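Local coordinates for protein cytokinin riboside 5'-monophosphate phosphoribohydrolase (Corynebacterium glutamicum, PDB 5WQ3) that belongs to the LOG family of the SLOG clan, built on a Rossmann-like parallel sheet flanked by helices, at residues C[51-54]-C[55-59]; C[84-87]-C[88-92]; C[150-153]-C[154-158]. All blocks are in the same frame, centred on the assembly; numbering follows the deposited sequence.

Contact 1: residues C[51-54]-C[55-59]; sequences LRIQ and SEFVA
Ile53 and Phe57 meet one turn apart on the N-terminal helix 46-64, an alpha-helical i to i+4 pair at the surface of this Rossmann-like protein. The backbone pattern establishes the helix. Ser55 N donates a hydrogen bond to Leu51 O, Glu56 N to Arg52 O, Phe57 N to Ile53 O and Val58 N to Gln54 O, each spanning four residues. The last of these is nearly linear, with an N-H...O angle of 172° over 2.9 Å between Val58 N and Gln54 O. Ile53 O takes a second, weak hydrogen bond from Glu56 N at 124°, so this carbonyl is shared between two successive amides.

Apolar contact follows the same spacing. Ile53 and Phe57 run side by side and point the same way. The branch that touches is CG2, which approaches the phenyl ring at its edge and in its plane, 3.7 Å from Phe57 CE2. Ile53 CG2 is anti to the backbone N (with CG1 at chi1 -69°), which carries it toward the Phe57 ring. Gln54 and Val58 form a looser side-by-side pair, Gln54 CG standing 4.1 Å from Val58 CG2.

Glu56 and Arg52 carry opposite charges, but Arg52 NH1 and Glu56 OE2 are 5.1 Å apart, too far for a salt bridge. The carboxylate is engaged by backbone amides instead: OE2 accepts from Arg150 N and OE1 from Tyr151 N, just before helix 152-162. Ile53 and Phe57 also lean on that helix, through Phe153 and through Ala154 and Thr157 respectively, so one side of helix 46-64 docks there. Close to the backbone, Val58 CG2 rests 3.2 Å from Gln54 O, the carbonyl oxygen that receives Val58 N.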
ATOM      1  N   LEU C  51     -21.177  53.868  16.916  1.00 19.79           N
ATOM      2  CA  LEU C  51     -21.582  53.361  18.235  1.00 19.07           C
ATOM      3  C   LEU C  51     -20.391  52.798  19.013  1.00 17.78           C
ATOM      4  O   LEU C  51     -20.237  53.033  20.223  1.00 18.48           O
ATOM      5  CB  LEU C  51     -22.683  52.337  18.093  1.00 20.81           C
ATOM      6  CG  LEU C  51     -24.028  52.863  17.556  1.00 19.61           C
ATOM      7  CD1 LEU C  51     -25.041  51.744  17.434  1.00 20.34           C
ATOM      8  CD2 LEU C  51     -24.572  53.917  18.498  1.00 20.81           C
ATOM      9  N   ARG C  52     -19.549  52.037  18.332  1.00 18.57           N
ATOM     10  CA  ARG C  52     -18.382  51.444  18.965  1.00 20.01           C
ATOM     11  C   ARG C  52     -17.427  52.521  19.437  1.00 17.78           C
ATOM     12  O   ARG C  52     -16.911  52.467  20.563  1.00 18.00           O
ATOM     13  CB  ARG C  52     -17.624  50.557  18.024  1.00 21.86           C
ATOM     14  CG  ARG C  52     -18.233  49.236  17.793  1.00 26.84           C
ATOM     15  CD  ARG C  52     -17.202  48.311  17.190  1.00 34.21           C
ATOM     16  NE  ARG C  52     -16.135  47.929  18.104  1.00 33.30           N
ATOM     17  CZ  ARG C  52     -15.247  46.950  17.822  1.00 42.56           C
ATOM     18  NH1 ARG C  52     -14.309  46.595  18.689  1.00 38.56           N
ATOM     19  NH2 ARG C  52     -15.328  46.281  16.666  1.00 48.00           N
ATOM     20  N   ILE C  53     -17.181  53.483  18.571  1.00 19.75           N
ATOM     21  CA  ILE C  53     -16.374  54.681  18.962  1.00 19.23           C
ATOM     22  C   ILE C  53     -16.913  55.362  20.221  1.00 19.76           C
ATOM     23  O   ILE C  53     -16.203  55.540  21.193  1.00 16.10           O
ATOM     24  CB  ILE C  53     -16.223  55.646  17.777  1.00 22.02           C
ATOM     25  CG1 ILE C  53     -15.327  55.023  16.688  1.00 22.04           C
ATOM     26  CG2 ILE C  53     -15.521  56.952  18.159  1.00 21.77           C
ATOM     27  CD1 ILE C  53     -15.479  55.748  15.373  1.00 24.97           C
ATOM     28  N   GLN C  54     -18.214  55.632  20.254  1.00 18.86           N
ATOM     29  CA  GLN C  54     -18.833  56.267  21.379  1.00 19.27           C
ATOM     30  C   GLN C  54     -18.629  55.435  22.603  1.00 16.55           C
ATOM     31  O   GLN C  54     -18.370  55.916  23.682  1.00 19.96           O
ATOM     32  CB  GLN C  54     -20.370  56.475  21.138  1.00 21.89           C
ATOM     33  CG  GLN C  54     -20.973  57.218  22.310  1.00 28.07           C
ATOM     34  CD  GLN C  54     -22.472  57.563  22.211  1.00 36.04           C
ATOM     35  OE1 GLN C  54     -23.305  56.910  22.812  1.00 40.68           O
ATOM     36  NE2 GLN C  54     -22.790  58.629  21.499  1.00 59.11           N
ATOM     37  N   SER C  55     -18.709  54.161  22.440  1.00 17.60           N
ATOM     38  CA  SER C  55     -18.595  53.195  23.542  1.00 20.22           C
ATOM     39  C   SER C  55     -17.232  53.251  24.195  1.00 19.79           C
ATOM     40  O   SER C  55     -17.112  53.152  25.412  1.00 20.95           O
ATOM     41  CB  SER C  55     -18.869  51.767  22.985  1.00 22.69           C
ATOM     42  OG  SER C  55     -18.981  50.799  24.000  1.00 26.35           O
ATOM     43  N   GLU C  56     -16.209  53.395  23.382  1.00 18.20           N
ATOM     44  CA  GLU C  56     -14.883  53.432  23.902  1.00 18.61           C
ATOM     45  C   GLU C  56     -14.577  54.729  24.654  1.00 18.06           C
ATOM     46  O   GLU C  56     -13.918  54.654  25.708  1.00 18.19           O
ATOM     47  CB  GLU C  56     -13.888  53.263  22.765  1.00 22.34           C
ATOM     48  CG  GLU C  56     -13.835  51.833  22.338  1.00 26.94           C
ATOM     49  CD  GLU C  56     -12.455  51.410  21.804  1.00 30.29           C
ATOM     50  OE1 GLU C  56     -11.581  52.258  21.417  1.00 29.30           O
ATOM     51  OE2 GLU C  56     -12.317  50.190  21.719  1.00 33.17           O
ATOM     52  N   PHE C  57     -15.093  55.889  24.153  1.00 16.74           N
ATOM     53  CA  PHE C  57     -14.955  57.124  24.875  1.00 17.40           C
ATOM     54  C   PHE C  57     -15.689  57.039  26.168  1.00 16.61           C
ATOM     55  O   PHE C  57     -15.177  57.424  27.194  1.00 17.06           O
ATOM     56  CB  PHE C  57     -15.364  58.367  24.059  1.00 18.20           C
ATOM     57  CG  PHE C  57     -14.349  58.762  23.016  1.00 18.48           C
ATOM     58  CD1 PHE C  57     -13.194  59.479  23.394  1.00 20.21           C
ATOM     59  CD2 PHE C  57     -14.498  58.415  21.699  1.00 17.02           C
ATOM     60  CE1 PHE C  57     -12.264  59.858  22.453  1.00 18.48           C
ATOM     61  CE2 PHE C  57     -13.523  58.779  20.741  1.00 21.26           C
ATOM     62  CZ  PHE C  57     -12.397  59.483  21.129  1.00 18.85           C
ATOM     63  N   VAL C  58     -16.933  56.581  26.132  1.00 16.52           N
ATOM     64  CA  VAL C  58     -17.686  56.473  27.365  1.00 16.16           C
ATOM     65  C   VAL C  58     -17.004  55.623  28.423  1.00 16.11           C
ATOM     66  O   VAL C  58     -16.796  56.073  29.527  1.00 16.73           O
ATOM     67  CB  VAL C  58     -19.136  55.984  27.084  1.00 18.38           C
ATOM     68  CG1 VAL C  58     -19.842  55.681  28.386  1.00 18.88           C
ATOM     69  CG2 VAL C  58     -19.874  56.973  26.261  1.00 17.54           C
ATOM     70  N   ALA C  59     -16.577  54.409  28.086  1.00 17.61           N
ATOM     71  CA  ALA C  59     -15.896  53.491  29.002  1.00 19.47           C
ATOM     72  C   ALA C  59     -14.568  54.028  29.526  1.00 17.94           C
ATOM     73  O   ALA C  59     -14.203  53.806  30.715  1.00 16.26           O
ATOM     74  CB  ALA C  59     -15.627  52.142  28.301  1.00 18.50           C
TER

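Contact 2: residues C[84-87]-C[88-92]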
ATOM      1  N   PRO C  84      19.760  47.986  29.625  1.00 33.75           N
ATOM      2  CA  PRO C  84      19.761  49.137  30.584  1.00 32.03           C
ATOM      3  C   PRO C  84      18.494  50.026  30.563  1.00 31.62           C
ATOM      4  O   PRO C  84      18.019  50.381  31.615  1.00 32.53           O
ATOM      5  CB  PRO C  84      20.979  49.982  30.187  1.00 32.61           C
ATOM      6  CG  PRO C  84      21.790  49.112  29.282  1.00 37.62           C
ATOM      7  CD  PRO C  84      20.947  47.989  28.747  1.00 36.60           C
ATOM      8  N   TYR C  85      17.975  50.385  29.390  1.00 28.83           N
ATOM      9  CA  TYR C  85      16.720  51.106  29.300  1.00 27.15           C
ATOM     10  C   TYR C  85      15.593  50.497  30.070  1.00 26.49           C
ATOM     11  O   TYR C  85      14.795  51.235  30.666  1.00 29.29           O
ATOM     12  CB  TYR C  85      16.241  51.191  27.878  1.00 26.41           C
ATOM     13  CG  TYR C  85      17.157  51.827  26.909  1.00 25.46           C
ATOM     14  CD1 TYR C  85      18.259  52.590  27.305  1.00 29.14           C
ATOM     15  CD2 TYR C  85      16.924  51.673  25.558  1.00 27.81           C
ATOM     16  CE1 TYR C  85      19.082  53.190  26.361  1.00 28.13           C
ATOM     17  CE2 TYR C  85      17.720  52.293  24.618  1.00 26.58           C
ATOM     18  CZ  TYR C  85      18.811  52.997  25.010  1.00 29.52           C
ATOM     19  OH  TYR C  85      19.573  53.569  24.018  1.00 31.44           O
ATOM     20  N   TYR C  86      15.456  49.172  30.020  1.00 27.63           N
ATOM     21  CA  TYR C  86      14.437  48.468  30.797  1.00 26.55           C
ATOM     22  C   TYR C  86      14.650  48.771  32.289  1.00 31.72           C
ATOM     23  O   TYR C  86      13.710  49.091  33.032  1.00 28.37           O
ATOM     24  CB  TYR C  86      14.411  46.956  30.537  1.00 27.31           C
ATOM     25  CG  TYR C  86      13.185  46.236  31.088  1.00 25.32           C
ATOM     26  CD1 TYR C  86      13.055  45.976  32.436  1.00 27.77           C
ATOM     27  CD2 TYR C  86      12.133  45.864  30.267  1.00 25.48           C
ATOM     28  CE1 TYR C  86      11.932  45.312  32.953  1.00 24.52           C
ATOM     29  CE2 TYR C  86      10.983  45.219  30.787  1.00 26.53           C
ATOM     30  CZ  TYR C  86      10.894  44.959  32.136  1.00 26.73           C
ATOM     31  OH  TYR C  86       9.772  44.324  32.693  1.00 28.24           O
ATOM     32  N   LYS C  87      15.894  48.680  32.727  1.00 31.90           N
ATOM     33  CA  LYS C  87      16.160  48.875  34.157  1.00 34.60           C
ATOM     34  C   LYS C  87      15.854  50.340  34.597  1.00 30.54           C
ATOM     35  O   LYS C  87      15.273  50.594  35.688  1.00 27.31           O
ATOM     36  CB  LYS C  87      17.596  48.496  34.481  1.00 37.03           C
ATOM     37  CG  LYS C  87      17.981  48.651  35.944  1.00 49.31           C
ATOM     38  CD  LYS C  87      19.461  48.263  36.128  1.00 57.57           C
ATOM     39  CE  LYS C  87      20.136  48.951  37.313  1.00 57.33           C
ATOM     40  NZ  LYS C  87      20.044  48.091  38.517  1.00 55.39           N
ATOM     41  N   ALA C  88      16.245  51.268  33.739  1.00 25.57           N
ATOM     42  CA  ALA C  88      15.885  52.665  33.884  1.00 29.10           C
ATOM     43  C   ALA C  88      14.341  52.852  33.967  1.00 29.23           C
ATOM     44  O   ALA C  88      13.819  53.503  34.882  1.00 26.66           O
ATOM     45  CB  ALA C  88      16.491  53.471  32.729  1.00 28.10           C
ATOM     46  N   GLY C  89      13.619  52.233  33.049  1.00 28.26           N
ATOM     47  CA  GLY C  89      12.131  52.295  33.098  1.00 27.90           C
ATOM     48  C   GLY C  89      11.550  51.820  34.418  1.00 26.90           C
ATOM     49  O   GLY C  89      10.611  52.418  34.905  1.00 27.84           O
ATOM     50  N   VAL C  90      12.100  50.751  34.996  1.00 26.90           N
ATOM     51  CA  VAL C  90      11.599  50.222  36.285  1.00 28.01           C
ATOM     52  C   VAL C  90      11.795  51.249  37.433  1.00 28.24           C
ATOM     53  O   VAL C  90      10.859  51.514  38.225  1.00 22.66           O
ATOM     54  CB  VAL C  90      12.232  48.857  36.636  1.00 30.43           C
ATOM     55  CG1 VAL C  90      11.984  48.454  38.089  1.00 31.24           C
ATOM     56  CG2 VAL C  90      11.713  47.776  35.679  1.00 31.03           C
ATOM     57  N   GLU C  91      13.004  51.807  37.501  1.00 28.25           N
ATOM     58  CA  GLU C  91      13.396  52.815  38.463  1.00 30.05           C
ATOM     59  C   GLU C  91      12.559  54.088  38.305  1.00 28.37           C
ATOM     60  O   GLU C  91      12.157  54.688  39.289  1.00 30.42           O
ATOM     61  CB  GLU C  91      14.895  53.167  38.300  1.00 33.49           C
ATOM     62  CG  GLU C  91      15.844  52.078  38.804  1.00 38.65           C
ATOM     63  CD  GLU C  91      17.304  52.528  38.888  1.00 47.20           C
ATOM     64  OE1 GLU C  91      17.738  53.412  38.100  1.00 51.79           O
ATOM     65  OE2 GLU C  91      18.027  52.005  39.757  1.00 59.02           O
ATOM     66  N   LEU C  92      12.286  54.482  37.071  1.00 26.05           N
ATOM     67  CA  LEU C  92      11.407  55.612  36.802  1.00 24.15           C
ATOM     68  C   LEU C  92      10.002  55.381  37.379  1.00 22.08           C
ATOM     69  O   LEU C  92       9.401  56.276  38.018  1.00 21.44           O
ATOM     70  CB  LEU C  92      11.319  55.847  35.312  1.00 24.32           C
ATOM     71  CG  LEU C  92      10.409  56.993  34.914  1.00 23.41           C
ATOM     72  CD1 LEU C  92      10.890  58.290  35.501  1.00 23.57           C
ATOM     73  CD2 LEU C  92      10.337  57.084  33.398  1.00 24.25           C
TER
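The Tyr86 ring meets Val90 one turn further along helix 84-98, and the approach is oblique. The methyl Val90 CG2 does the touching, 3.7 Å from Tyr86 CE1 and 3.9 Å from Tyr86 CD1. With CG anti to its backbone N (chi1 -167°), Tyr86 swings its ring along the helix toward Val90. Helix 113-121 lies against both side chains through Ala114 and Lys117. Tyr85 leaves the backbone away from the following turn, and its ring meets His83 with the planes at about 45°; Ile79, Leu111 and Pro170 also touch it.

Four backbone hydrogen bonds of the i to i+4 kind show that this is the opening of a regular alpha helix. Ala88 N reaches Pro84 O at 2.9 Å with an N-H...O angle of 174°, and Gly89 N, Val90 N and Glu91 N repeat the step to Tyr85 O, Tyr86 O and Lys87 O. Ala88 CB sits 3.5 Å from Tyr85 O, and Glu91 CG comes equally close to Lys87 O.

The helix forms the crossover of a beta-alpha-beta unit between strands 70-74 and 102-105. The polar side-chain ends differ. Lys87 NZ and Glu91 OE2 stand 4.6 Å apart, beyond a salt bridge, so any attraction is probably weak and without a directional bond. Tyr86 OH, by contrast, is hydrogen-bonded to Glu113 OE1, which fixes the far end of a ring whose CE1 packs on Val90 CG2: apolar contact and a directional polar bond together hold Tyr86 between two helices.

Contact 3: residues C[150-153]-C[154-158]. With EDO (1,2-ethanediol), chain L.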
ATOM      1  N   ARG C 150      -9.881  49.381  20.951  1.00 23.95           N
ATOM      2  CA  ARG C 150      -9.816  49.142  19.533  1.00 28.14           C
ATOM      3  C   ARG C 150      -9.294  50.358  18.704  1.00 25.43           C
ATOM      4  O   ARG C 150      -8.654  50.184  17.689  1.00 23.57           O
ATOM      5  CB  ARG C 150     -11.252  48.720  19.103  1.00 31.09           C
ATOM      6  CG  ARG C 150     -11.637  49.044  17.679  1.00 39.09           C
ATOM      7  CD  ARG C 150     -10.937  48.084  16.791  1.00 46.35           C
ATOM      8  NE  ARG C 150     -11.527  47.957  15.473  1.00 55.90           N
ATOM      9  CZ  ARG C 150     -11.254  46.926  14.685  1.00 58.44           C
ATOM     10  NH1 ARG C 150     -10.428  45.978  15.134  1.00 56.05           N
ATOM     11  NH2 ARG C 150     -11.796  46.831  13.472  1.00 54.56           N
ATOM     12  N   TYR C 151      -9.643  51.581  19.099  1.00 20.81           N
ATOM     13  CA  TYR C 151      -9.432  52.747  18.290  1.00 21.81           C
ATOM     14  C   TYR C 151      -8.250  53.526  18.841  1.00 22.74           C
ATOM     15  O   TYR C 151      -8.307  54.067  19.944  1.00 21.93           O
ATOM     16  CB  TYR C 151     -10.697  53.589  18.318  1.00 22.81           C
ATOM     17  CG  TYR C 151     -11.814  52.855  17.607  1.00 25.71           C
ATOM     18  CD1 TYR C 151     -11.806  52.688  16.208  1.00 25.53           C
ATOM     19  CD2 TYR C 151     -12.864  52.319  18.315  1.00 27.86           C
ATOM     20  CE1 TYR C 151     -12.850  52.028  15.559  1.00 28.15           C
ATOM     21  CE2 TYR C 151     -13.875  51.618  17.663  1.00 28.10           C
ATOM     22  CZ  TYR C 151     -13.867  51.489  16.302  1.00 28.66           C
ATOM     23  OH  TYR C 151     -14.915  50.792  15.709  1.00 29.30           O
ATOM     24  N   PHE C 152      -7.171  53.574  18.071  1.00 24.15           N
ATOM     25  CA  PHE C 152      -5.950  54.319  18.406  1.00 27.02           C
ATOM     26  C   PHE C 152      -6.271  55.738  18.873  1.00 27.54           C
ATOM     27  O   PHE C 152      -5.742  56.224  19.859  1.00 30.52           O
ATOM     28  CB  PHE C 152      -5.102  54.321  17.133  1.00 33.63           C
ATOM     29  CG  PHE C 152      -3.648  54.401  17.350  1.00 40.33           C
ATOM     30  CD1 PHE C 152      -2.942  53.303  17.827  1.00 48.47           C
ATOM     31  CD2 PHE C 152      -2.942  55.568  17.006  1.00 52.98           C
ATOM     32  CE1 PHE C 152      -1.563  53.382  18.037  1.00 51.07           C
ATOM     33  CE2 PHE C 152      -1.556  55.643  17.184  1.00 50.22           C
ATOM     34  CZ  PHE C 152      -0.871  54.555  17.706  1.00 52.75           C
ATOM     35  N   PHE C 153      -7.230  56.383  18.228  1.00 29.16           N
ATOM     36  CA  PHE C 153      -7.534  57.769  18.533  1.00 28.37           C
ATOM     37  C   PHE C 153      -8.227  57.966  19.862  1.00 29.02           C
ATOM     38  O   PHE C 153      -7.995  58.968  20.514  1.00 23.57           O
ATOM     39  CB  PHE C 153      -8.297  58.484  17.409  1.00 30.24           C
ATOM     40  CG  PHE C 153      -9.517  57.762  16.935  1.00 32.42           C
ATOM     41  CD1 PHE C 153      -9.414  56.784  15.932  1.00 34.84           C
ATOM     42  CD2 PHE C 153     -10.755  58.019  17.481  1.00 31.03           C
ATOM     43  CE1 PHE C 153     -10.530  56.118  15.480  1.00 34.32           C
ATOM     44  CE2 PHE C 153     -11.875  57.342  17.053  1.00 33.21           C
ATOM     45  CZ  PHE C 153     -11.770  56.399  16.041  1.00 36.33           C
ATOM     46  N   ALA C 154      -9.055  57.011  20.282  1.00 27.24           N
ATOM     47  CA  ALA C 154      -9.588  57.062  21.623  1.00 25.61           C
ATOM     48  C   ALA C 154      -8.555  56.857  22.686  1.00 23.04           C
ATOM     49  O   ALA C 154      -8.558  57.530  23.720  1.00 22.79           O
ATOM     50  CB  ALA C 154     -10.663  56.047  21.815  1.00 24.00           C
ATOM     51  N   ARG C 155      -7.739  55.854  22.493  1.00 22.32           N
ATOM     52  CA  ARG C 155      -6.693  55.602  23.429  1.00 25.17           C
ATOM     53  C   ARG C 155      -5.789  56.859  23.610  1.00 28.88           C
ATOM     54  O   ARG C 155      -5.447  57.197  24.752  1.00 26.23           O
ATOM     55  CB  ARG C 155      -5.885  54.465  22.947  1.00 24.06           C
ATOM     56  CG  ARG C 155      -4.862  54.047  23.908  1.00 27.35           C
ATOM     57  CD  ARG C 155      -3.719  53.679  23.022  1.00 29.96           C
ATOM     58  NE  ARG C 155      -2.935  52.654  23.597  1.00 30.10           N
ATOM     59  CZ  ARG C 155      -1.813  52.254  23.069  1.00 27.85           C
ATOM     60  NH1 ARG C 155      -1.351  52.795  21.964  1.00 30.86           N
ATOM     61  NH2 ARG C 155      -1.150  51.347  23.678  1.00 28.32           N
ATOM     62  N   LYS C 156      -5.428  57.539  22.520  1.00 30.47           N
ATOM     63  CA  LYS C 156      -4.517  58.716  22.600  1.00 27.07           C
ATOM     64  C   LYS C 156      -5.169  59.882  23.342  1.00 26.63           C
ATOM     65  O   LYS C 156      -4.489  60.625  24.037  1.00 25.51           O
ATOM     66  CB  LYS C 156      -4.058  59.184  21.208  1.00 33.04           C
ATOM     67  CG  LYS C 156      -3.001  58.343  20.469  1.00 34.20           C
ATOM     68  CD  LYS C 156      -2.968  58.799  18.983  1.00 43.83           C
ATOM     69  CE  LYS C 156      -1.565  58.845  18.374  1.00 44.70           C
ATOM     70  NZ  LYS C 156      -1.503  59.665  17.111  1.00 39.39           N
ATOM     71  N   THR C 157      -6.486  60.073  23.211  1.00 22.14           N
ATOM     72  CA  THR C 157      -7.150  61.048  23.977  1.00 19.61           C
ATOM     73  C   THR C 157      -6.995  60.799  25.501  1.00 20.87           C
ATOM     74  O   THR C 157      -6.860  61.769  26.247  1.00 18.87           O
ATOM     75  CB  THR C 157      -8.665  61.045  23.620  1.00 22.16           C
ATOM     76  OG1 THR C 157      -8.774  61.282  22.213  1.00 25.67           O
ATOM     77  CG2 THR C 157      -9.380  62.122  24.277  1.00 21.85           C
ATOM     78  N   MET C 158      -7.075  59.531  25.954  1.00 18.47           N
ATOM     79  CA  MET C 158      -7.076  59.216  27.366  1.00 18.75           C
ATOM     80  C   MET C 158      -5.733  59.607  27.966  1.00 18.87           C
ATOM     81  O   MET C 158      -5.702  60.087  29.092  1.00 20.08           O
ATOM     82  CB  MET C 158      -7.306  57.746  27.601  1.00 19.82           C
ATOM     83  CG  MET C 158      -8.610  57.122  27.095  1.00 20.04           C
ATOM     84  SD  MET C 158     -10.021  58.031  27.570  1.00 21.91           S
ATOM     85  CE  MET C 158     -11.176  57.563  26.260  1.00 25.36           C
TER
HETATM   86  C1  EDO L 301      -5.604  62.774  21.027  1.00 54.04           C
HETATM   87  O1  EDO L 301      -6.636  63.707  21.267  1.00 52.06           O
HETATM   88  C2  EDO L 301      -4.916  63.188  19.755  1.00 58.39           C
HETATM   89  O2  EDO L 301      -5.122  62.170  18.793  1.00 64.60           O
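Helix 152-162 starts here with Tyr151 at the N-cap position, and its first i to i+4 hydrogen bond, Arg155 N to Tyr151 O, is nearly straight at 174° over 3.2 Å. Lys156 N then donates a hydrogen bond to Phe152 O. The Phe152 ring meets two side chains obliquely. Lys156 crosses it with its aliphatic chain, CE lying 3.4 Å from Phe152 CE2; Arg155 brings NH1 to 4.0 Å from Phe152 CE1, its guanidinium plane turned 49° from the ring. Phe153 takes the crowded rotamer, CG between its backbone N and carbonyl carbon (chi1 52°), which folds the ring back toward the backbone, with Phe153 CD2 3.4 Å from Ala154 N and one face against Tyr151 CB, 3.7 Å above its plane.

Phe153 O has two donors from one residue: Thr157 N, and Thr157 OG1 at 3.0 Å. The hydroxyl also accepts a weak hydrogen bond from O1 of 1,2-ethanediol, probably from the crystallisation liquor. Lys156 NZ forms salt bridges with Asp177 and Glu181, while Arg155 NE donates a hydrogen bond to Leu129 O. Both cationic groups thus have polar partners outside the segment; the ring meets the lysine methylenes and, more loosely, Arg155 NH1.

From the N terminus, contact 1 comes first on helix 46-64, contact 2 follows at the start of helix 84-98, and contact 3 opens helix 152-162. Each joins consecutive segments, so none closes a long loop; the three run in series without nesting or crossing. Contacts 1 and 3 nevertheless touch, their centres about 10 Å apart: Phe57 CZ packs 3.7 Å from Ala154 CA, tying the N-terminal helix to the helix that follows strand 145-149, outermost in this chain's sheet. Contact 2 lies across the chain's centre from both, its centre about 34 Å from that of contact 1 and about 26 Å from that of contact 3, in the crossover between strands 70-74 and 102-105.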